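Local coordinates for protein putative fimbrium anchoring subunit Fim4B (Bacteroides ovatus, PDB 5CAG) that probably serves as the anchoring subunit of a fimbrium, a predicted lipoprotein that would attach the pilus to the bacterial outer membrane, at residues S18-K23 / M62-G67; V39-K44 / D123-E128; P43-G48 / P66-V71; S88-E93 / I175-G180. One frame throughout, in Å; residues are numbered along the deposited sequence.

Contact 1 (S18-K23 / M62-G67); sequences SGVDIK and MKVPPG. With SO4 (sulfate ion), chain C.
The flat groups that meet between 18-23 and 62-67 are peptide units, and each of the two hydrogen bonds arrives in the plane of the accepting carbonyl. Val-20 N gives an almost straight bond to Met-62 O (2.8 Å, 177° at the hydrogen), and Met-62 N answers with one to Val-20 O at 3.0 Å. This reciprocal couple makes an antiparallel hydrogen-bonded pair that ties strand 20-25 to the end of strand 59-62. Both side chains of the pair emerge on the same face of the sheet. There the side chains of Val-20 and Val-64 cross obliquely, CG2 to CG2 at 3.9 Å. Met-62, present as selenomethionine, sets out with CG anti to the backbone N (chi1 -170°) and bends only at its last torsion, so that this long, unbranched chain reaches Ile-22 CD1 with its terminal CE at 3.7 Å. Beta-branched residues suit a strand with a buried face; Phe-41 lies against Met-62 and Val-64, while Leu-134 and Leu-136 meet Val-20. Gly-19 has no side chain, so its CA can pass Lys-63 CG at 3.9 Å. Chemically, the segments are joined by two backbone hydrogen bonds and by buried aliphatic surface, whereas a sulfate sits on the N-H of Lys-63, which takes no part in the pairing with 18-23, through two weak hydrogen bonds to O3 and O4, consistent with an ion picked up from the crystallisation liquor.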
loop_
_atom_site.group_PDB
_atom_site.type_symbol
_atom_site.label_atom_id
_atom_site.label_comp_id
_atom_site.label_asym_id
_atom_site.label_seq_id
_atom_site.Cartn_x
_atom_site.Cartn_y
_atom_site.Cartn_z
ATOM N N SER A 18 -32.092 -1.175 10.435
ATOM C CA SER A 18 -31.661 -0.285 11.502
ATOM C C SER A 18 -30.393 0.377 10.979
ATOM O O SER A 18 -29.329 -0.242 10.998
ATOM C CB SER A 18 -31.444 -1.046 12.816
ATOM O OG SER A 18 -30.469 -2.075 12.739
ATOM N N GLY A 19 -30.540 1.569 10.403
ATOM C CA GLY A 19 -29.433 2.312 9.812
ATOM C C GLY A 19 -28.291 2.628 10.764
ATOM O O GLY A 19 -28.477 2.674 11.988
ATOM N N VAL A 20 -27.087 2.819 10.204
ATOM C CA VAL A 20 -25.904 3.185 10.979
ATOM C C VAL A 20 -25.434 4.576 10.537
ATOM O O VAL A 20 -25.802 5.036 9.456
ATOM C CB VAL A 20 -24.752 2.145 10.961
ATOM C CG1 VAL A 20 -25.173 0.831 11.598
ATOM C CG2 VAL A 20 -24.203 1.926 9.562
ATOM N N ASP A 21 -24.669 5.255 11.400
ATOM C CA ASP A 21 -24.133 6.575 11.126
ATOM C C ASP A 21 -22.648 6.559 11.449
ATOM O O ASP A 21 -22.243 6.536 12.620
ATOM C CB ASP A 21 -24.894 7.666 11.904
ATOM C CG ASP A 21 -24.593 9.115 11.525
ATOM O OD1 ASP A 21 -23.621 9.355 10.754
ATOM O OD2 ASP A 21 -25.286 10.015 12.042
ATOM N N ILE A 22 -21.834 6.542 10.388
ATOM C CA ILE A 22 -20.385 6.519 10.494
ATOM C C ILE A 22 -19.851 7.945 10.476
ATOM O O ILE A 22 -20.204 8.734 9.599
ATOM C CB ILE A 22 -19.788 5.643 9.358
ATOM C CG1 ILE A 22 -20.145 4.160 9.575
ATOM C CG2 ILE A 22 -18.271 5.827 9.212
ATOM C CD1 ILE A 22 -20.509 3.417 8.304
ATOM N N LYS A 23 -19.036 8.279 11.483
ATOM C CA LYS A 23 -18.291 9.534 11.557
ATOM C C LYS A 23 -16.816 9.179 11.450
ATOM O O LYS A 23 -16.356 8.269 12.141
ATOM C CB LYS A 23 -18.596 10.348 12.824
ATOM C CG LYS A 23 -17.949 11.743 12.811
ATOM C CD LYS A 23 -17.740 12.300 14.227
ATOM C CE LYS A 23 -16.676 13.378 14.310
ATOM N NZ LYS A 23 -16.975 14.381 15.377
HETATM N N MSE A 62 -25.928 5.067 6.467
HETATM C CA MSE A 62 -25.870 3.842 5.665
HETATM C C MSE A 62 -26.823 2.801 6.264
HETATM O O MSE A 62 -26.731 2.524 7.453
HETATM C CB MSE A 62 -24.426 3.341 5.702
HETATM C CG MSE A 62 -24.129 2.221 4.748
HETATM SE SE MSE A 62 -22.316 1.609 5.030
HETATM C CE MSE A 62 -21.452 3.208 4.686
ATOM N N LYS A 63 -27.740 2.236 5.479
ATOM C CA LYS A 63 -28.699 1.305 6.085
ATOM C C LYS A 63 -28.229 -0.141 5.977
ATOM O O LYS A 63 -28.296 -0.771 4.925
ATOM C CB LYS A 63 -30.129 1.502 5.546
ATOM C CG LYS A 63 -30.804 2.732 6.161
ATOM C CD LYS A 63 -32.025 3.181 5.376
ATOM C CE LYS A 63 -32.619 4.469 5.900
ATOM N NZ LYS A 63 -33.874 4.837 5.180
ATOM N N VAL A 64 -27.732 -0.637 7.102
ATOM C CA VAL A 64 -27.228 -1.985 7.303
ATOM C C VAL A 64 -28.312 -2.782 8.035
ATOM O O VAL A 64 -28.776 -2.347 9.096
ATOM C CB VAL A 64 -25.882 -1.949 8.095
ATOM C CG1 VAL A 64 -25.411 -3.341 8.492
ATOM C CG2 VAL A 64 -24.797 -1.240 7.300
ATOM N N PRO A 65 -28.736 -3.953 7.517
ATOM C CA PRO A 65 -29.714 -4.762 8.277
ATOM C C PRO A 65 -29.024 -5.444 9.470
ATOM O O PRO A 65 -27.800 -5.583 9.433
ATOM C CB PRO A 65 -30.225 -5.769 7.249
ATOM C CG PRO A 65 -29.119 -5.889 6.241
ATOM C CD PRO A 65 -28.288 -4.635 6.284
ATOM N N PRO A 66 -29.720 -5.875 10.545
ATOM C CA PRO A 66 -28.988 -6.495 11.671
ATOM C C PRO A 66 -28.313 -7.830 11.298
ATOM O O PRO A 66 -28.720 -8.508 10.343
ATOM C CB PRO A 66 -30.066 -6.672 12.747
ATOM C CG PRO A 66 -31.165 -5.726 12.348
ATOM C CD PRO A 66 -31.159 -5.771 10.847
ATOM N N GLY A 67 -27.245 -8.151 12.024
ATOM C CA GLY A 67 -26.461 -9.364 11.824
ATOM C C GLY A 67 -24.986 -9.202 12.134
ATOM O O GLY A 67 -24.527 -8.097 12.449
HETATM S S SO4 C . -28.542 3.554 1.782
HETATM O O1 SO4 C . -29.775 3.081 1.144
HETATM O O2 SO4 C . -27.869 4.492 0.877
HETATM O O3 SO4 C . -28.866 4.260 3.025
HETATM O O4 SO4 C . -27.677 2.392 2.072
#

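Contact 2 (V39-K44 / D123-E128); sequences VIFYPK and DELKIE
Glu-124 OE1 is the best-held polar atom here, gripped by two cations: Lys-44 NZ from across the contact, at 3.0 Å, and Arg-68 NH1 from the strand in between. The setting is a beta sheet in which strand 67-75 runs antiparallel to both 36-43 and 118-127, so the two segments are next-but-one neighbours and meet through side chains reaching over the middle strand. The CA atoms of Phe-41 and Leu-125 are accordingly 9.1 Å apart. Lys-44 NZ uses the anti lone pair of OE1, the one away from the other carboxylate oxygen. Its chain crosses that of Glu-124 at about a right angle, bending at chi3 (147°) so that CE passes Asp-123 O at 3.2 Å. Long charged side chains suit this exposed surface, since they can span a strand, and the two cations would be expected to keep the carboxylate ionised. On the other side of the sheet the meeting is apolar. Phe-41 carries CG anti to its carbonyl carbon (chi1 -84°), and the far part of the ring swings toward 123-128, while Tyr-69 packs edge-to-face with it. An aromatic ring has the length needed to bridge the strand, and short aliphatic branches suffice to receive it. Leu-125 CD2 lies 4.1 Å from Phe-41 CE2, and Ile-127 CD1 comes closer to that same ring carbon, at 3.6 Å.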
loop_
_atom_site.group_PDB
_atom_site.type_symbol
_atom_site.label_atom_id
_atom_site.label_comp_id
_atom_site.label_asym_id
_atom_site.label_seq_id
_atom_site.Cartn_x
_atom_site.Cartn_y
_atom_site.Cartn_z
ATOM N N VAL A 39 -17.246 1.581 1.925
ATOM C CA VAL A 39 -17.523 0.793 3.123
ATOM C C VAL A 39 -18.183 -0.510 2.706
ATOM O O VAL A 39 -19.204 -0.491 2.002
ATOM C CB VAL A 39 -18.391 1.562 4.153
ATOM C CG1 VAL A 39 -18.567 0.751 5.425
ATOM C CG2 VAL A 39 -17.833 2.949 4.470
ATOM N N ILE A 40 -17.600 -1.650 3.096
ATOM C CA ILE A 40 -18.221 -2.924 2.731
ATOM C C ILE A 40 -18.455 -3.731 3.983
ATOM O O ILE A 40 -17.554 -3.886 4.801
ATOM C CB ILE A 40 -17.480 -3.763 1.658
ATOM C CG1 ILE A 40 -17.048 -2.925 0.464
ATOM C CG2 ILE A 40 -18.354 -4.922 1.197
ATOM C CD1 ILE A 40 -15.913 -3.549 -0.288
ATOM N N PHE A 41 -19.664 -4.256 4.107
ATOM C CA PHE A 41 -20.107 -5.090 5.201
ATOM C C PHE A 41 -20.284 -6.524 4.704
ATOM O O PHE A 41 -21.234 -6.786 3.976
ATOM C CB PHE A 41 -21.431 -4.537 5.735
ATOM C CG PHE A 41 -21.307 -3.413 6.730
ATOM C CD1 PHE A 41 -21.084 -2.111 6.306
ATOM C CD2 PHE A 41 -21.468 -3.648 8.088
ATOM C CE1 PHE A 41 -21.011 -1.067 7.228
ATOM C CE2 PHE A 41 -21.375 -2.606 9.006
ATOM C CZ PHE A 41 -21.169 -1.321 8.567
ATOM N N TYR A 42 -19.372 -7.440 5.046
ATOM C CA TYR A 42 -19.508 -8.820 4.598
ATOM C C TYR A 42 -20.257 -9.610 5.675
ATOM O O TYR A 42 -19.786 -9.708 6.811
ATOM C CB TYR A 42 -18.156 -9.468 4.255
ATOM C CG TYR A 42 -17.368 -8.741 3.188
ATOM C CD1 TYR A 42 -16.480 -7.721 3.520
ATOM C CD2 TYR A 42 -17.471 -9.104 1.852
ATOM C CE1 TYR A 42 -15.739 -7.063 2.546
ATOM C CE2 TYR A 42 -16.727 -8.456 0.870
ATOM C CZ TYR A 42 -15.861 -7.436 1.222
ATOM O OH TYR A 42 -15.144 -6.771 0.260
ATOM N N PRO A 43 -21.451 -10.148 5.359
ATOM C CA PRO A 43 -22.181 -10.911 6.367
ATOM C C PRO A 43 -21.489 -12.238 6.644
ATOM O O PRO A 43 -20.977 -12.870 5.712
ATOM C CB PRO A 43 -23.554 -11.096 5.727
ATOM C CG PRO A 43 -23.280 -11.097 4.286
ATOM C CD PRO A 43 -22.169 -10.137 4.068
ATOM N N LYS A 44 -21.454 -12.638 7.927
ATOM C CA LYS A 44 -20.860 -13.900 8.362
ATOM C C LYS A 44 -21.906 -15.035 8.292
ATOM O O LYS A 44 -21.606 -16.139 7.814
ATOM C CB LYS A 44 -20.286 -13.752 9.767
ATOM C CG LYS A 44 -19.034 -12.897 9.812
ATOM C CD LYS A 44 -18.482 -12.820 11.221
ATOM C CE LYS A 44 -16.981 -12.714 11.230
ATOM N NZ LYS A 44 -16.396 -13.186 12.512
ATOM N N ASP A 123 -12.755 -7.584 11.968
ATOM C CA ASP A 123 -13.050 -8.983 11.660
ATOM C C ASP A 123 -14.489 -9.332 12.044
ATOM O O ASP A 123 -15.134 -10.090 11.318
ATOM C CB ASP A 123 -12.070 -9.947 12.333
ATOM C CG ASP A 123 -10.655 -9.985 11.786
ATOM O OD1 ASP A 123 -10.441 -9.536 10.616
ATOM O OD2 ASP A 123 -9.766 -10.521 12.488
ATOM N N GLU A 124 -15.003 -8.782 13.169
ATOM C CA GLU A 124 -16.386 -9.040 13.576
ATOM C C GLU A 124 -17.019 -7.848 14.288
ATOM O O GLU A 124 -16.501 -7.389 15.316
ATOM C CB GLU A 124 -16.536 -10.298 14.442
ATOM C CG GLU A 124 -17.970 -10.795 14.396
ATOM C CD GLU A 124 -18.335 -11.913 15.344
ATOM O OE1 GLU A 124 -17.793 -13.033 15.195
ATOM O OE2 GLU A 124 -19.225 -11.685 16.193
ATOM N N LEU A 125 -18.169 -7.388 13.721
ATOM C CA LEU A 125 -19.046 -6.320 14.198
ATOM C C LEU A 125 -20.481 -6.831 14.174
ATOM O O LEU A 125 -20.934 -7.296 13.130
ATOM C CB LEU A 125 -18.899 -5.053 13.337
ATOM C CG LEU A 125 -19.706 -3.826 13.776
ATOM C CD1 LEU A 125 -19.148 -3.233 15.040
ATOM C CD2 LEU A 125 -19.718 -2.768 12.711
ATOM N N LYS A 126 -21.192 -6.769 15.319
ATOM C CA LYS A 126 -22.570 -7.260 15.431
ATOM C C LYS A 126 -23.555 -6.076 15.502
ATOM O O LYS A 126 -23.704 -5.450 16.560
ATOM C CB LYS A 126 -22.706 -8.197 16.660
ATOM C CG LYS A 126 -24.032 -8.952 16.794
ATOM C CD LYS A 126 -24.028 -9.875 18.012
ATOM C CE LYS A 126 -25.384 -10.444 18.358
ATOM N NZ LYS A 126 -25.418 -11.000 19.748
ATOM N N ILE A 127 -24.221 -5.772 14.364
ATOM C CA ILE A 127 -25.242 -4.723 14.301
ATOM C C ILE A 127 -26.524 -5.324 14.872
ATOM O O ILE A 127 -27.070 -6.274 14.306
ATOM C CB ILE A 127 -25.423 -4.132 12.866
ATOM C CG1 ILE A 127 -24.316 -3.142 12.543
ATOM C CG2 ILE A 127 -26.781 -3.449 12.672
ATOM C CD1 ILE A 127 -23.267 -3.731 11.803
ATOM N N GLU A 128 -26.971 -4.810 16.017
ATOM C CA GLU A 128 -28.175 -5.335 16.657
ATOM C C GLU A 128 -29.427 -4.670 16.071
ATOM O O GLU A 128 -29.330 -3.643 15.377
ATOM C CB GLU A 128 -28.110 -5.137 18.186
ATOM C CG GLU A 128 -27.080 -6.012 18.893
ATOM C CD GLU A 128 -27.579 -7.316 19.494
ATOM O OE1 GLU A 128 -28.678 -7.785 19.110
ATOM O OE2 GLU A 128 -26.860 -7.875 20.353
#

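Contact 3 (P43-G48 / P66-V71); sequences PKNGDG and PGRYSV
Lys-44 N and Arg-68 O form the strongest link, a 2.9 Å hydrogen bond that is nearly straight at the hydrogen (173°), although the donor sits above the carbonyl plane. A weak second bond runs from Arg-68 N to Asn-45 OD1 at 3.3 Å; the amide thereby supplies an acceptor where the chain has left the strand. Pro-43 faces Tyr-69 as an antiparallel non-hydrogen-bonded pair, a position where the missing N-H of proline costs the pair nothing. Its CA lies 3.5 Å from Tyr-69 CD1, and its CB touches CE1. The aliphatic part of Lys-44 lies over one face of the Arg-68 guanidinium, CD standing 3.4 Å from NH1. Lys-44 NZ and Arg-68 NH1 are 3.8 Å apart, a repulsion that their common partner Glu-124 should offset. Farther out, Tyr-69 OH is fixed by Pro-65 O, and Ser-70 OG, small enough to sit beside Lys-44 CE, is held by Asp-123 O. Gly-67 adopts a backbone conformation (phi 148°) that suits glycine. Beyond Asn-45 the chain passes an inverse gamma turn centred on Asp-47, within the connection of the beta-hairpin formed by strands 36-43 and 51-56.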
loop_
_atom_site.group_PDB
_atom_site.type_symbol
_atom_site.label_atom_id
_atom_site.label_comp_id
_atom_site.label_asym_id
_atom_site.label_seq_id
_atom_site.Cartn_x
_atom_site.Cartn_y
_atom_site.Cartn_z
ATOM N N PRO A 43 -21.451 -10.148 5.359
ATOM C CA PRO A 43 -22.181 -10.911 6.367
ATOM C C PRO A 43 -21.489 -12.238 6.644
ATOM O O PRO A 43 -20.977 -12.870 5.712
ATOM C CB PRO A 43 -23.554 -11.096 5.727
ATOM C CG PRO A 43 -23.280 -11.097 4.286
ATOM C CD PRO A 43 -22.169 -10.137 4.068
ATOM N N LYS A 44 -21.454 -12.638 7.927
ATOM C CA LYS A 44 -20.860 -13.900 8.362
ATOM C C LYS A 44 -21.906 -15.035 8.292
ATOM O O LYS A 44 -21.606 -16.139 7.814
ATOM C CB LYS A 44 -20.286 -13.752 9.767
ATOM C CG LYS A 44 -19.034 -12.897 9.812
ATOM C CD LYS A 44 -18.482 -12.820 11.221
ATOM C CE LYS A 44 -16.981 -12.714 11.230
ATOM N NZ LYS A 44 -16.396 -13.186 12.512
ATOM N N ASN A 45 -23.148 -14.734 8.735
ATOM C CA ASN A 45 -24.285 -15.662 8.723
ATOM C C ASN A 45 -24.776 -15.894 7.285
ATOM O O ASN A 45 -24.813 -17.035 6.826
ATOM C CB ASN A 45 -25.479 -15.170 9.615
ATOM C CG ASN A 45 -25.247 -13.998 10.568
ATOM O OD1 ASN A 45 -25.451 -12.822 10.218
ATOM N ND2 ASN A 45 -24.951 -14.303 11.830
ATOM N N GLY A 46 -25.116 -14.794 6.606
ATOM C CA GLY A 46 -25.688 -14.737 5.261
ATOM C C GLY A 46 -24.893 -15.247 4.070
ATOM O O GLY A 46 -23.654 -15.184 4.040
ATOM N N ASP A 47 -25.657 -15.678 3.035
ATOM C CA ASP A 47 -25.193 -16.248 1.769
ATOM C C ASP A 47 -24.716 -15.159 0.751
ATOM O O ASP A 47 -25.166 -15.158 -0.407
ATOM C CB ASP A 47 -26.300 -17.135 1.154
ATOM N N GLY A 48 -23.783 -14.291 1.192
ATOM C CA GLY A 48 -23.162 -13.240 0.378
ATOM C C GLY A 48 -23.921 -11.934 0.185
ATOM O O GLY A 48 -23.752 -11.271 -0.850
ATOM N N PRO A 66 -29.720 -5.875 10.545
ATOM C CA PRO A 66 -28.988 -6.495 11.671
ATOM C C PRO A 66 -28.313 -7.830 11.298
ATOM O O PRO A 66 -28.720 -8.508 10.343
ATOM C CB PRO A 66 -30.066 -6.672 12.747
ATOM C CG PRO A 66 -31.165 -5.726 12.348
ATOM C CD PRO A 66 -31.159 -5.771 10.847
ATOM N N GLY A 67 -27.245 -8.151 12.024
ATOM C CA GLY A 67 -26.461 -9.364 11.824
ATOM C C GLY A 67 -24.986 -9.202 12.134
ATOM O O GLY A 67 -24.527 -8.097 12.449
ATOM N N ARG A 68 -24.238 -10.324 12.066
ATOM C CA ARG A 68 -22.787 -10.359 12.276
ATOM C C ARG A 68 -22.094 -10.133 10.941
ATOM O O ARG A 68 -22.404 -10.822 9.957
ATOM C CB ARG A 68 -22.320 -11.692 12.889
ATOM C CG ARG A 68 -22.638 -11.930 14.367
ATOM C CD ARG A 68 -21.923 -13.170 14.920
ATOM N NE ARG A 68 -21.978 -14.322 14.008
ATOM C CZ ARG A 68 -20.915 -14.967 13.530
ATOM N NH1 ARG A 68 -19.689 -14.613 13.901
ATOM N NH2 ARG A 68 -21.070 -15.981 12.687
ATOM N N TYR A 69 -21.160 -9.175 10.909
ATOM C CA TYR A 69 -20.402 -8.806 9.717
ATOM C C TYR A 69 -18.906 -8.698 9.933
ATOM O O TYR A 69 -18.422 -8.617 11.063
ATOM C CB TYR A 69 -20.844 -7.419 9.217
ATOM C CG TYR A 69 -22.289 -7.306 8.827
ATOM C CD1 TYR A 69 -22.708 -7.611 7.534
ATOM C CD2 TYR A 69 -23.235 -6.826 9.724
ATOM C CE1 TYR A 69 -24.046 -7.506 7.164
ATOM C CE2 TYR A 69 -24.578 -6.722 9.369
ATOM C CZ TYR A 69 -24.977 -7.051 8.083
ATOM O OH TYR A 69 -26.292 -6.932 7.722
ATOM N N SER A 70 -18.189 -8.594 8.825
ATOM C CA SER A 70 -16.782 -8.255 8.738
ATOM C C SER A 70 -16.799 -6.926 7.988
ATOM O O SER A 70 -17.611 -6.789 7.073
ATOM C CB SER A 70 -16.005 -9.353 8.028
ATOM O OG SER A 70 -15.908 -10.521 8.823
ATOM N N VAL A 71 -16.039 -5.910 8.408
ATOM C CA VAL A 71 -16.155 -4.613 7.726
ATOM C C VAL A 71 -14.814 -4.158 7.134
ATOM O O VAL A 71 -13.756 -4.449 7.711
ATOM C CB VAL A 71 -16.732 -3.523 8.684
ATOM C CG1 VAL A 71 -16.986 -2.205 7.958
ATOM C CG2 VAL A 71 -18.005 -3.998 9.365
#

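Contact 4 (S88-E93 / I175-G180); sequences SYETIE and IGKGRG. With SO4 (sulfate ion), chain E.
Two hairpin connections of a four-stranded antiparallel sheet pack together here: the loop leading into strand 93-96, and the turn between strands 172-174 and 179-181, which closes with a G1 beta bulge, Gly-178 and Arg-179 both facing Cys-174. The positive phi of Gly-178 (68°) is natural for glycine. Gly-176 lays its CA over the centre of the Tyr-89 ring in a CH-pi contact, 3.8 Å from the centroid and 10° off the normal. Gly-176 CA also meets Tyr-89 O at 3.3 Å, an approach possible because glycine has no side chain to intervene. Tyr-89, with CG anti to the backbone N, is held at its hydroxyl by Asp-123 and Asn-121. Next to it Ile-175 N donates to Ile-92 O, in the carbonyl plane though bent at the hydrogen (132°), over 2.9 Å. The two isoleucines cross obliquely, Ile-92 CG2 to Ile-175 CB 4.1 Å, their branched chains suiting a buried spot beside Ile-83. Glu-90 and Lys-177, both exposed, fold back to give a long salt bridge of 3.5 Å from OE1 to NZ. A sulfate, probably from the crystallisation liquor, also bonded to Ser-218 OG, takes a weak bond through O1 from Arg-179 NH1 at 3.3 Å.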
loop_
_atom_site.group_PDB
_atom_site.type_symbol
_atom_site.label_atom_id
_atom_site.label_comp_id
_atom_site.label_asym_id
_atom_site.label_seq_id
_atom_site.Cartn_x
_atom_site.Cartn_y
_atom_site.Cartn_z
ATOM N N SER A 88 -15.077 -11.006 -1.379
ATOM C CA SER A 88 -14.950 -11.579 -0.041
ATOM C C SER A 88 -13.993 -10.781 0.836
ATOM O O SER A 88 -12.961 -10.319 0.352
ATOM C CB SER A 88 -14.464 -13.021 -0.131
ATOM O OG SER A 88 -13.928 -13.465 1.106
ATOM N N TYR A 89 -14.297 -10.691 2.143
ATOM C CA TYR A 89 -13.441 -10.028 3.132
ATOM C C TYR A 89 -12.034 -10.637 3.059
ATOM O O TYR A 89 -11.061 -9.907 2.871
ATOM C CB TYR A 89 -14.063 -10.188 4.543
ATOM C CG TYR A 89 -13.341 -9.512 5.694
ATOM C CD1 TYR A 89 -13.410 -8.131 5.874
ATOM C CD2 TYR A 89 -12.698 -10.263 6.679
ATOM C CE1 TYR A 89 -12.800 -7.510 6.965
ATOM C CE2 TYR A 89 -12.087 -9.656 7.776
ATOM C CZ TYR A 89 -12.139 -8.277 7.915
ATOM O OH TYR A 89 -11.509 -7.666 8.976
ATOM N N GLU A 90 -11.954 -11.987 3.060
ATOM C CA GLU A 90 -10.706 -12.762 3.014
ATOM C C GLU A 90 -9.897 -12.586 1.706
ATOM O O GLU A 90 -8.721 -12.954 1.701
ATOM C CB GLU A 90 -10.974 -14.259 3.265
ATOM C CG GLU A 90 -11.372 -14.589 4.708
ATOM C CD GLU A 90 -10.290 -14.600 5.785
ATOM O OE1 GLU A 90 -9.330 -15.398 5.662
ATOM O OE2 GLU A 90 -10.441 -13.865 6.789
ATOM N N THR A 91 -10.475 -11.987 0.637
ATOM C CA THR A 91 -9.748 -11.820 -0.629
ATOM C C THR A 91 -9.506 -10.365 -1.086
ATOM O O THR A 91 -8.661 -10.172 -1.972
ATOM C CB THR A 91 -10.456 -12.558 -1.774
ATOM O OG1 THR A 91 -11.798 -12.104 -1.893
ATOM C CG2 THR A 91 -10.427 -14.048 -1.603
ATOM N N ILE A 92 -10.239 -9.363 -0.535
ATOM C CA ILE A 92 -10.113 -7.959 -0.959
ATOM C C ILE A 92 -8.661 -7.499 -0.693
ATOM O O ILE A 92 -8.179 -7.490 0.449
ATOM C CB ILE A 92 -11.230 -7.035 -0.388
ATOM C CG1 ILE A 92 -11.147 -5.617 -0.979
ATOM C CG2 ILE A 92 -11.285 -7.031 1.141
ATOM C CD1 ILE A 92 -12.382 -4.743 -0.770
ATOM N N GLU A 93 -7.950 -7.249 -1.808
ATOM C CA GLU A 93 -6.522 -6.934 -1.893
ATOM C C GLU A 93 -6.298 -5.643 -2.663
ATOM O O GLU A 93 -6.981 -5.384 -3.651
ATOM C CB GLU A 93 -5.815 -8.124 -2.606
ATOM C CG GLU A 93 -4.300 -8.107 -2.804
ATOM C CD GLU A 93 -3.732 -9.250 -3.648
ATOM O OE1 GLU A 93 -4.491 -9.846 -4.451
ATOM O OE2 GLU A 93 -2.533 -9.575 -3.478
ATOM N N ILE A 175 -6.583 -6.246 2.513
ATOM C CA ILE A 175 -7.381 -5.323 3.322
ATOM C C ILE A 175 -8.138 -6.080 4.424
ATOM O O ILE A 175 -8.049 -5.684 5.574
ATOM C CB ILE A 175 -8.311 -4.468 2.431
ATOM C CG1 ILE A 175 -7.477 -3.531 1.533
ATOM C CG2 ILE A 175 -9.294 -3.667 3.279
ATOM C CD1 ILE A 175 -8.158 -2.993 0.359
ATOM N N GLY A 176 -8.812 -7.170 4.089
ATOM C CA GLY A 176 -9.516 -7.957 5.092
ATOM C C GLY A 176 -8.606 -8.680 6.074
ATOM O O GLY A 176 -8.958 -8.838 7.248
ATOM N N LYS A 177 -7.429 -9.135 5.599
ATOM C CA LYS A 177 -6.470 -9.888 6.412
ATOM C C LYS A 177 -5.619 -8.945 7.284
ATOM O O LYS A 177 -5.085 -9.389 8.308
ATOM C CB LYS A 177 -5.568 -10.798 5.533
ATOM C CG LYS A 177 -6.263 -11.935 4.715
ATOM C CD LYS A 177 -6.724 -13.177 5.555
ATOM C CE LYS A 177 -5.628 -14.136 6.016
ATOM N NZ LYS A 177 -6.108 -15.123 7.034
ATOM N N GLY A 178 -5.520 -7.668 6.884
ATOM C CA GLY A 178 -4.753 -6.636 7.589
ATOM C C GLY A 178 -3.253 -6.865 7.546
ATOM O O GLY A 178 -2.530 -6.528 8.487
ATOM N N ARG A 179 -2.782 -7.464 6.447
ATOM C CA ARG A 179 -1.382 -7.804 6.229
ATOM C C ARG A 179 -0.949 -7.432 4.828
ATOM O O ARG A 179 -1.754 -7.499 3.896
ATOM C CB ARG A 179 -1.170 -9.311 6.459
ATOM C CG ARG A 179 -0.793 -9.618 7.891
ATOM C CD ARG A 179 -0.765 -11.099 8.227
ATOM N NE ARG A 179 -0.014 -11.349 9.464
ATOM C CZ ARG A 179 -0.537 -11.327 10.689
ATOM N NH1 ARG A 179 -1.829 -11.067 10.865
ATOM N NH2 ARG A 179 0.228 -11.562 11.747
ATOM N N GLY A 180 0.309 -7.044 4.695
ATOM C CA GLY A 180 0.909 -6.769 3.405
ATOM C C GLY A 180 1.460 -8.071 2.850
ATOM O O GLY A 180 1.795 -8.980 3.614
HETATM S S SO4 E . -3.061 -13.166 14.043
HETATM O O1 SO4 E . -3.669 -11.966 13.467
HETATM O O2 SO4 E . -1.906 -12.796 14.876
HETATM O O3 SO4 E . -4.051 -13.876 14.861
HETATM O O4 SO4 E . -2.618 -14.034 12.954
#

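Contacts 2 and 3 are almost one site: their centres are 5 Å apart and they share Pro-43 and Lys-44. Contact 1 shares Pro-66 and Gly-67 with contact 3 and joins contact 2 through a backbone hydrogen bond from Gly-67 N to Ile-127 O, 3.0 Å. Contact 4 lies nearer the centre of the molecule, 22 Å from contact 1 between centres. It is coupled to contact 2 by Tyr-89 OH and Asp-123 OD1, 2.7 Å apart, and its Tyr-89 ring also packs on Ser-70 of contact 3. No active site is known here; one sulfate lies at contact 1, and another, at contact 4, is about 6 Å from the Asp-123 side chain of contact 2.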